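Long-range contact in inosine-uridine nucleoside N-ribohydrolase (Xanthomonas oryzae pv. oryzae, PDB 4KL0), which binds calcium and probably hydrolyses N-glycosyl bonds, as nucleoside hydrolases do: residues A[226-240]-A[308-320]. Numbering follows the deposited sequence.
With CA (calcium ion), chain B.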
ATOM      1  N   LYS A 226     -10.771  -0.585  -4.579  1.00 16.77           N
ATOM      2  CA  LYS A 226     -10.124  -1.197  -5.735  1.00 18.81           C
ATOM      3  C   LYS A 226     -10.520  -0.525  -7.080  1.00 17.63           C
ATOM      4  O   LYS A 226      -9.725  -0.505  -8.004  1.00 19.76           O
ATOM      5  CB  LYS A 226     -10.424  -2.718  -5.755  1.00 21.71           C
ATOM      6  CG  LYS A 226     -11.914  -3.015  -5.891  1.00 24.18           C
ATOM      7  CD  LYS A 226     -12.234  -4.474  -5.600  1.00 24.71           C
ATOM      8  CE  LYS A 226     -13.728  -4.761  -5.897  1.00 28.28           C
ATOM      9  NZ  LYS A 226     -13.918  -6.225  -6.194  1.00 40.45           N
ATOM     10  N   GLU A 227     -11.742   0.036  -7.159  1.00 19.22           N
ATOM     11  CA  GLU A 227     -12.178   0.730  -8.385  1.00 20.59           C
ATOM     12  C   GLU A 227     -11.329   1.948  -8.763  1.00 18.98           C
ATOM     13  O   GLU A 227     -11.178   2.287  -9.968  1.00 21.90           O
ATOM     14  CB  GLU A 227     -13.670   1.088  -8.267  1.00 24.82           C
ATOM     15  CG  GLU A 227     -14.549  -0.175  -8.307  1.00 28.59           C
ATOM     16  CD  GLU A 227     -14.723  -0.828  -6.938  1.00 31.25           C
ATOM     17  OE1 GLU A 227     -14.338  -0.204  -5.895  1.00 29.65           O
ATOM     18  OE2 GLU A 227     -15.258  -1.971  -6.902  1.00 37.78           O
ATOM     19  N   ALA A 228     -10.756   2.595  -7.750  1.00 18.50           N
ATOM     20  CA  ALA A 228      -9.856   3.731  -7.955  1.00 19.28           C
ATOM     21  C   ALA A 228      -8.611   3.239  -8.678  1.00 20.04           C
ATOM     22  O   ALA A 228      -8.101   3.896  -9.579  1.00 21.86           O
ATOM     23  CB  ALA A 228      -9.489   4.353  -6.616  1.00 17.57           C
ATOM     24  N   ALA A 229      -8.098   2.064  -8.292  1.00 19.95           N
ATOM     25  CA  ALA A 229      -6.912   1.551  -8.988  1.00 18.46           C
ATOM     26  C   ALA A 229      -7.143   1.129 -10.438  1.00 22.12           C
ATOM     27  O   ALA A 229      -6.251   1.297 -11.299  1.00 21.17           O
ATOM     28  CB  ALA A 229      -6.261   0.388  -8.210  1.00 19.81           C
ATOM     29  N   TYR A 230      -8.324   0.557 -10.728  1.00 22.40           N
ATOM     30  CA  TYR A 230      -8.608   0.090 -12.082  1.00 26.36           C
ATOM     31  C   TYR A 230      -8.426   1.251 -13.049  1.00 26.53           C
ATOM     32  O   TYR A 230      -7.858   1.119 -14.146  1.00 27.08           O
ATOM     33  CB  TYR A 230     -10.055  -0.449 -12.184  1.00 27.34           C
ATOM     34  CG  TYR A 230     -10.375  -1.628 -11.286  1.00 25.14           C
ATOM     35  CD1 TYR A 230      -9.391  -2.437 -10.774  1.00 22.89           C
ATOM     36  CD2 TYR A 230     -11.699  -1.945 -10.962  1.00 26.26           C
ATOM     37  CE1 TYR A 230      -9.708  -3.545  -9.950  1.00 25.92           C
ATOM     38  CE2 TYR A 230     -12.019  -3.023 -10.132  1.00 26.99           C
ATOM     39  CZ  TYR A 230     -11.027  -3.816  -9.636  1.00 25.56           C
ATOM     40  OH  TYR A 230     -11.381  -4.896  -8.848  1.00 29.68           O
ATOM     41  N   LYS A 231      -8.891   2.410 -12.621  1.00 25.45           N
ATOM     42  CA  LYS A 231      -8.846   3.546 -13.511  1.00 26.49           C
ATOM     43  C   LYS A 231      -7.410   4.011 -13.837  1.00 30.43           C
ATOM     44  O   LYS A 231      -7.130   4.517 -14.936  1.00 30.78           O
ATOM     45  CB  LYS A 231      -9.653   4.658 -12.887  1.00 27.37           C
ATOM     46  CG  LYS A 231      -9.923   5.815 -13.842  1.00 29.25           C
ATOM     47  CD  LYS A 231     -11.101   6.609 -13.340  1.00 28.86           C
ATOM     48  CE  LYS A 231     -11.592   7.579 -14.389  1.00 28.63           C
ATOM     49  NZ  LYS A 231     -12.094   8.794 -13.674  1.00 26.56           N
ATOM     50  N   ALA A 232      -6.499   3.829 -12.885  1.00 28.50           N
ATOM     51  CA  ALA A 232      -5.119   4.298 -13.039  1.00 26.55           C
ATOM     52  C   ALA A 232      -4.114   3.137 -13.245  1.00 26.05           C
ATOM     53  O   ALA A 232      -2.926   3.256 -12.903  1.00 24.94           O
ATOM     54  CB  ALA A 232      -4.732   5.148 -11.797  1.00 22.38           C
ATOM     55  N   ALA A 233      -4.583   2.014 -13.800  1.00 23.26           N
ATOM     56  CA  ALA A 233      -3.751   0.824 -13.952  1.00 22.25           C
ATOM     57  C   ALA A 233      -2.570   1.132 -14.842  1.00 20.34           C
ATOM     58  O   ALA A 233      -2.713   1.889 -15.813  1.00 20.66           O
ATOM     59  CB  ALA A 233      -4.584  -0.345 -14.574  1.00 20.39           C
ATOM     60  N   VAL A 234      -1.408   0.588 -14.520  1.00 19.14           N
ATOM     61  CA  VAL A 234      -0.176   0.839 -15.289  1.00 20.85           C
ATOM     62  C   VAL A 234       0.145  -0.342 -16.217  1.00 20.26           C
ATOM     63  O   VAL A 234      -0.271  -1.484 -15.979  1.00 17.57           O
ATOM     64  CB  VAL A 234       1.008   1.104 -14.353  1.00 20.96           C
ATOM     65  CG1 VAL A 234       0.732   2.357 -13.453  1.00 21.81           C
ATOM     66  CG2 VAL A 234       1.361  -0.176 -13.544  1.00 18.48           C
ATOM     67  N   PRO A 235       0.891  -0.096 -17.321  1.00 20.91           N
ATOM     68  CA  PRO A 235       1.240  -1.233 -18.193  1.00 18.35           C
ATOM     69  C   PRO A 235       2.501  -1.943 -17.702  1.00 18.25           C
ATOM     70  O   PRO A 235       3.150  -1.401 -16.752  1.00 19.23           O
ATOM     71  CB  PRO A 235       1.549  -0.547 -19.539  1.00 18.10           C
ATOM     72  CG  PRO A 235       2.169   0.790 -19.089  1.00 21.96           C
ATOM     73  CD  PRO A 235       1.401   1.204 -17.818  1.00 20.62           C
ATOM     74  N   PRO A 236       2.885  -3.091 -18.311  1.00 16.55           N
ATOM     75  CA  PRO A 236       4.152  -3.742 -17.956  1.00 18.61           C
ATOM     76  C   PRO A 236       5.341  -2.787 -18.051  1.00 20.28           C
ATOM     77  O   PRO A 236       6.321  -3.043 -17.367  1.00 19.26           O
ATOM     78  CB  PRO A 236       4.302  -4.868 -19.017  1.00 21.66           C
ATOM     79  CG  PRO A 236       2.903  -5.220 -19.370  1.00 22.60           C
ATOM     80  CD  PRO A 236       2.015  -4.006 -19.089  1.00 19.84           C
ATOM     81  N   ALA A 237       5.283  -1.765 -18.919  1.00 20.74           N
ATOM     82  CA  ALA A 237       6.426  -0.881 -19.115  1.00 22.06           C
ATOM     83  C   ALA A 237       6.787  -0.210 -17.803  1.00 20.79           C
ATOM     84  O   ALA A 237       7.975   0.197 -17.624  1.00 22.28           O
ATOM     85  CB  ALA A 237       6.138   0.174 -20.213  1.00 23.29           C
ATOM     86  N   PHE A 238       5.786  -0.054 -16.924  1.00 20.76           N
ATOM     87  CA  PHE A 238       6.033   0.493 -15.562  1.00 18.49           C
ATOM     88  C   PHE A 238       7.100  -0.341 -14.857  1.00 18.46           C
ATOM     89  O   PHE A 238       8.080   0.220 -14.345  1.00 17.82           O
ATOM     90  CB  PHE A 238       4.751   0.653 -14.715  1.00 17.61           C
ATOM     91  CG  PHE A 238       5.027   0.999 -13.254  1.00 19.10           C
ATOM     92  CD1 PHE A 238       5.153   2.329 -12.860  1.00 20.43           C
ATOM     93  CD2 PHE A 238       5.180  -0.010 -12.309  1.00 15.95           C
ATOM     94  CE1 PHE A 238       5.423   2.650 -11.537  1.00 21.07           C
ATOM     95  CE2 PHE A 238       5.430   0.289 -11.007  1.00 16.57           C
ATOM     96  CZ  PHE A 238       5.553   1.641 -10.608  1.00 17.48           C
ATOM     97  N   TYR A 239       6.946  -1.669 -14.874  1.00 16.13           N
ATOM     98  CA  TYR A 239       7.863  -2.591 -14.206  1.00 16.91           C
ATOM     99  C   TYR A 239       9.152  -2.761 -15.003  1.00 17.63           C
ATOM    100  O   TYR A 239      10.219  -2.969 -14.433  1.00 19.38           O
ATOM    101  CB  TYR A 239       7.198  -3.956 -14.015  1.00 15.74           C
ATOM    102  CG  TYR A 239       6.104  -3.875 -12.920  1.00 15.21           C
ATOM    103  CD1 TYR A 239       6.467  -3.957 -11.599  1.00 15.74           C
ATOM    104  CD2 TYR A 239       4.745  -3.698 -13.229  1.00 13.95           C
ATOM    105  CE1 TYR A 239       5.553  -3.871 -10.592  1.00 13.46           C
ATOM    106  CE2 TYR A 239       3.792  -3.598 -12.215  1.00 16.80           C
ATOM    107  CZ  TYR A 239       4.237  -3.666 -10.886  1.00 15.23           C
ATOM    108  OH  TYR A 239       3.392  -3.602  -9.830  1.00 16.64           O
ATOM    109  N   GLU A 240       9.053  -2.707 -16.343  1.00 20.80           N
ATOM    110  CA  GLU A 240      10.258  -2.871 -17.134  1.00 20.53           C
ATOM    111  C   GLU A 240      11.117  -1.628 -17.002  1.00 17.65           C
ATOM    112  O   GLU A 240      12.303  -1.757 -16.823  1.00 21.04           O
ATOM    113  CB  GLU A 240       9.957  -3.197 -18.611  1.00 21.93           C
ATOM    114  CG  GLU A 240       9.209  -4.567 -18.820  1.00 23.02           C
ATOM    115  CD  GLU A 240      10.044  -5.822 -18.617  1.00 25.70           C
ATOM    116  OE1 GLU A 240      11.263  -5.744 -18.332  1.00 29.15           O
ATOM    117  OE2 GLU A 240       9.484  -6.939 -18.737  1.00 29.18           O
ATOM    118  N   TRP A 308       2.682 -11.671 -21.998  1.00 24.13           N
ATOM    119  CA  TRP A 308       3.325 -10.505 -21.326  1.00 22.82           C
ATOM    120  C   TRP A 308       3.260  -9.249 -22.194  1.00 25.59           C
ATOM    121  O   TRP A 308       2.706  -8.215 -21.764  1.00 23.93           O
ATOM    122  CB  TRP A 308       4.757 -10.831 -20.896  1.00 25.42           C
ATOM    123  CG  TRP A 308       5.466  -9.756 -20.021  1.00 25.74           C
ATOM    124  CD1 TRP A 308       6.706  -9.214 -20.235  1.00 27.32           C
ATOM    125  CD2 TRP A 308       4.972  -9.153 -18.796  1.00 25.80           C
ATOM    126  NE1 TRP A 308       7.015  -8.308 -19.233  1.00 25.91           N
ATOM    127  CE2 TRP A 308       5.966  -8.262 -18.337  1.00 24.16           C
ATOM    128  CE3 TRP A 308       3.784  -9.287 -18.052  1.00 24.61           C
ATOM    129  CZ2 TRP A 308       5.814  -7.502 -17.165  1.00 23.52           C
ATOM    130  CZ3 TRP A 308       3.634  -8.538 -16.884  1.00 21.08           C
ATOM    131  CH2 TRP A 308       4.635  -7.659 -16.460  1.00 19.15           C
ATOM    132  N   PRO A 309       3.729  -9.337 -23.476  1.00 24.87           N
ATOM    133  CA  PRO A 309       3.621  -8.137 -24.325  1.00 25.48           C
ATOM    134  C   PRO A 309       2.208  -7.617 -24.585  1.00 23.88           C
ATOM    135  O   PRO A 309       1.991  -6.445 -24.887  1.00 29.34           O
ATOM    136  CB  PRO A 309       4.240  -8.598 -25.668  1.00 24.96           C
ATOM    137  CG  PRO A 309       5.137  -9.726 -25.316  1.00 29.67           C
ATOM    138  CD  PRO A 309       4.437 -10.434 -24.154  1.00 25.19           C
ATOM    139  N   GLN A 310       1.203  -8.468 -24.533  1.00 23.00           N
ATOM    140  CA  GLN A 310      -0.132  -7.919 -24.786  1.00 25.10           C
ATOM    141  C   GLN A 310      -0.777  -7.256 -23.559  1.00 27.39           C
ATOM    142  O   GLN A 310      -1.815  -6.538 -23.652  1.00 26.32           O
ATOM    143  CB  GLN A 310      -1.066  -9.020 -25.276  1.00 28.77           C
ATOM    144  CG  GLN A 310      -0.780  -9.488 -26.696  1.00 34.03           C
ATOM    145  CD  GLN A 310      -1.878 -10.404 -27.130  1.00 28.63           C
ATOM    146  OE1 GLN A 310      -3.051 -10.025 -27.076  1.00 36.88           O
ATOM    147  NE2 GLN A 310      -1.536 -11.644 -27.428  1.00 33.61           N
ATOM    148  N   VAL A 311      -0.201  -7.525 -22.391  1.00 21.97           N
ATOM    149  CA  VAL A 311      -0.817  -6.975 -21.183  1.00 23.77           C
ATOM    150  C   VAL A 311      -0.615  -5.473 -21.181  1.00 24.03           C
ATOM    151  O   VAL A 311       0.489  -5.005 -21.504  1.00 23.32           O
ATOM    152  CB  VAL A 311      -0.215  -7.612 -19.921  1.00 21.05           C
ATOM    153  CG1 VAL A 311      -0.642  -6.806 -18.686  1.00 21.03           C
ATOM    154  CG2 VAL A 311      -0.669  -9.076 -19.830  1.00 22.50           C
ATOM    155  N   THR A 312      -1.685  -4.751 -20.860  1.00 20.07           N
ATOM    156  CA  THR A 312      -1.696  -3.287 -20.714  1.00 27.64           C
ATOM    157  C   THR A 312      -2.154  -2.726 -19.324  1.00 22.87           C
ATOM    158  O   THR A 312      -1.980  -1.523 -19.038  1.00 23.36           O
ATOM    159  CB  THR A 312      -2.595  -2.623 -21.823  1.00 29.02           C
ATOM    160  OG1 THR A 312      -3.979  -2.827 -21.528  1.00 33.34           O
ATOM    161  CG2 THR A 312      -2.288  -3.223 -23.177  1.00 32.09           C
ATOM    162  N   LYS A 313      -2.725  -3.562 -18.453  1.00 21.65           N
ATOM    163  CA  LYS A 313      -3.434  -3.037 -17.282  1.00 20.38           C
ATOM    164  C   LYS A 313      -3.005  -3.800 -16.028  1.00 19.74           C
ATOM    165  O   LYS A 313      -3.422  -4.952 -15.858  1.00 22.55           O
ATOM    166  CB  LYS A 313      -4.942  -3.268 -17.433  1.00 25.61           C
ATOM    167  CG  LYS A 313      -5.570  -2.617 -18.680  1.00 29.48           C
ATOM    168  CD  LYS A 313      -7.103  -2.563 -18.546  1.00 32.79           C
ATOM    169  CE  LYS A 313      -7.788  -3.739 -19.261  1.00 35.59           C
ATOM    170  NZ  LYS A 313      -9.205  -3.946 -18.779  1.00 38.13           N
ATOM    171  N   LEU A 314      -2.225  -3.168 -15.143  1.00 18.84           N
ATOM    172  CA  LEU A 314      -1.775  -3.788 -13.892  1.00 18.05           C
ATOM    173  C   LEU A 314      -2.150  -2.811 -12.751  1.00 16.35           C
ATOM    174  O   LEU A 314      -1.740  -1.623 -12.767  1.00 17.06           O
ATOM    175  CB  LEU A 314      -0.261  -4.052 -13.904  1.00 15.60           C
ATOM    176  CG  LEU A 314       0.161  -5.037 -15.014  1.00 20.89           C
ATOM    177  CD1 LEU A 314       1.655  -4.905 -15.207  1.00 19.73           C
ATOM    178  CD2 LEU A 314      -0.300  -6.501 -14.692  1.00 17.13           C
ATOM    179  N   ASN A 315      -2.912  -3.292 -11.759  1.00 18.39           N
ATOM    180  CA  ASN A 315      -3.364  -2.383 -10.694  1.00 16.66           C
ATOM    181  C   ASN A 315      -2.321  -2.057  -9.608  1.00 16.72           C
ATOM    182  O   ASN A 315      -1.553  -2.965  -9.199  1.00 18.78           O
ATOM    183  CB  ASN A 315      -4.601  -2.977 -10.050  1.00 18.56           C
ATOM    184  CG  ASN A 315      -5.734  -3.106 -11.033  1.00 20.06           C
ATOM    185  OD1 ASN A 315      -5.886  -2.272 -11.948  1.00 22.07           O
ATOM    186  ND2 ASN A 315      -6.561  -4.133 -10.847  1.00 23.19           N
ATOM    187  N   LEU A 316      -2.250  -0.788  -9.198  1.00 16.64           N
ATOM    188  CA  LEU A 316      -1.369  -0.360  -8.071  1.00 15.56           C
ATOM    189  C   LEU A 316      -2.203   0.193  -6.889  1.00 15.47           C
ATOM    190  O   LEU A 316      -2.265   1.406  -6.623  1.00 17.71           O
ATOM    191  CB  LEU A 316      -0.331   0.698  -8.528  1.00 14.58           C
ATOM    192  CG  LEU A 316       0.734   0.155  -9.480  1.00 15.45           C
ATOM    193  CD1 LEU A 316       1.710   1.264 -10.020  1.00 15.96           C
ATOM    194  CD2 LEU A 316       1.460  -1.064  -8.826  1.00 16.82           C
ATOM    195  N   TYR A 317      -2.802  -0.690  -6.105  1.00 13.11           N
ATOM    196  CA  TYR A 317      -3.741  -0.222  -5.111  1.00 13.34           C
ATOM    197  C   TYR A 317      -3.058   0.526  -3.995  1.00 12.75           C
ATOM    198  O   TYR A 317      -3.472   1.590  -3.588  1.00 12.68           O
ATOM    199  CB  TYR A 317      -4.462  -1.421  -4.455  1.00 15.46           C
ATOM    200  CG  TYR A 317      -5.073  -2.392  -5.441  1.00 16.59           C
ATOM    201  CD1 TYR A 317      -6.314  -2.142  -5.995  1.00 16.91           C
ATOM    202  CD2 TYR A 317      -4.402  -3.564  -5.783  1.00 18.11           C
ATOM    203  CE1 TYR A 317      -6.888  -3.042  -6.904  1.00 18.45           C
ATOM    204  CE2 TYR A 317      -4.948  -4.466  -6.695  1.00 19.80           C
ATOM    205  CZ  TYR A 317      -6.185  -4.193  -7.241  1.00 20.40           C
ATOM    206  OH  TYR A 317      -6.747  -5.102  -8.137  1.00 20.88           O
ATOM    207  N   ASP A 318      -1.984  -0.051  -3.497  1.00 10.73           N
ATOM    208  CA  ASP A 318      -1.358   0.545  -2.339  1.00 10.13           C
ATOM    209  C   ASP A 318      -0.596   1.856  -2.646  1.00 10.19           C
ATOM    210  O   ASP A 318      -0.634   2.808  -1.834  1.00 11.28           O
ATOM    211  CB  ASP A 318      -0.441  -0.483  -1.667  1.00 12.00           C
ATOM    212  CG  ASP A 318      -1.210  -1.622  -1.043  1.00 13.13           C
ATOM    213  OD1 ASP A 318      -2.447  -1.556  -0.914  1.00 12.34           O
ATOM    214  OD2 ASP A 318      -0.596  -2.623  -0.613  1.00 11.45           O
ATOM    215  N   PRO A 319       0.098   1.939  -3.784  1.00 10.53           N
ATOM    216  CA  PRO A 319       0.753   3.215  -4.080  1.00 10.84           C
ATOM    217  C   PRO A 319      -0.262   4.318  -4.238  1.00 11.35           C
ATOM    218  O   PRO A 319       0.003   5.427  -3.777  1.00 11.51           O
ATOM    219  CB  PRO A 319       1.386   2.940  -5.439  1.00 10.06           C
ATOM    220  CG  PRO A 319       1.765   1.515  -5.352  1.00 10.89           C
ATOM    221  CD  PRO A 319       0.590   0.850  -4.657  1.00 12.12           C
ATOM    222  N   LEU A 320      -1.407   4.035  -4.846  1.00 13.54           N
ATOM    223  CA  LEU A 320      -2.413   5.069  -4.957  1.00 13.55           C
ATOM    224  C   LEU A 320      -2.933   5.491  -3.593  1.00 13.97           C
ATOM    225  O   LEU A 320      -3.302   6.647  -3.399  1.00 14.79           O
ATOM    226  CB  LEU A 320      -3.579   4.591  -5.824  1.00 14.60           C
ATOM    227  CG  LEU A 320      -3.188   4.551  -7.302  1.00 14.98           C
ATOM    228  CD1 LEU A 320      -4.252   3.718  -8.102  1.00 17.68           C
ATOM    229  CD2 LEU A 320      -3.124   5.969  -7.889  1.00 18.19           C
TER
HETATM  230 CA    CA B 501      -0.915  -4.546   0.758  1.00 10.46          CA
HETATM  231  O   HOH W   1      -3.474   1.339 -10.414  1.00 19.34           O
HETATM  232  O   HOH W   2      -9.219  -6.124  -8.130  1.00 31.51           O
HETATM  233  O   HOH W   3      -2.012   0.960 -18.586  1.00 27.26           O
HETATM  234  O   HOH W   4       0.829  -3.980 -10.392  1.00 17.82           O
HETATM  235  O   HOH W   5      -3.348  -3.783  -0.120  1.00 13.09           O
HETATM  236  O   HOH W   6      -1.329  -5.688  -1.412  1.00 15.13           O
HETATM  237  O   HOH W   7      -2.756  -6.294   1.302  1.00 12.46           O
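An isolated antiparallel bridge between Val234 and Leu314 ties the two segments together in this contact, which leads into the calcium site of a nucleoside hydrolase fold. The pair is of the hydrogen-bonded kind: Val234 N donates to Leu314 O (2.8 Å), and Leu314 N returns a more bent bond, 132° at the hydrogen, to Val234 O. Water 1 extends the link, donating to Ala229 O and accepting from Leu316 N, at the N-cap of helix 317-325. Toward the Trp308 end, Pro236 CB sits over one face of the Trp308 six-membered ring, 3.8 Å from its centroid, a CH-pi contact. The same indole is held at its edge: Trp308 NE1 donates nearly straight, at 2.9 Å, to the anti lone pair of Glu240 OE2, which lies in the indole plane, while Glu240 OE1 pairs with Arg254. Leu316 CD1 lies over the Phe238 ring, 4.1 Å from its centroid, and also meets Val234 CG1. At the other end, Asn315 CG, anti to its own carbonyl carbon (chi1 -62°), brings the amide against the Tyr230 ring edge, the two planes 39° apart, and Asn315 ND2 donates to Tyr317 OH (2.9 Å). Water 2 joins that hydroxyl to Tyr230 OH, and Ala229 CB packs against Tyr317 CD1 at 3.4 Å. One residue on, Asp318 OD2 binds the calcium at 2.4 Å, along with Asp35, Asp42, the Ile151 carbonyl and three waters. The contact thus joins the segment following strand 221-224 to the start of helix 317-325, with helix 358-372 touching Ala232 and Leu316, helix 248-269 Tyr239 and Val311, and helix 41-54 Phe238 and Pro319.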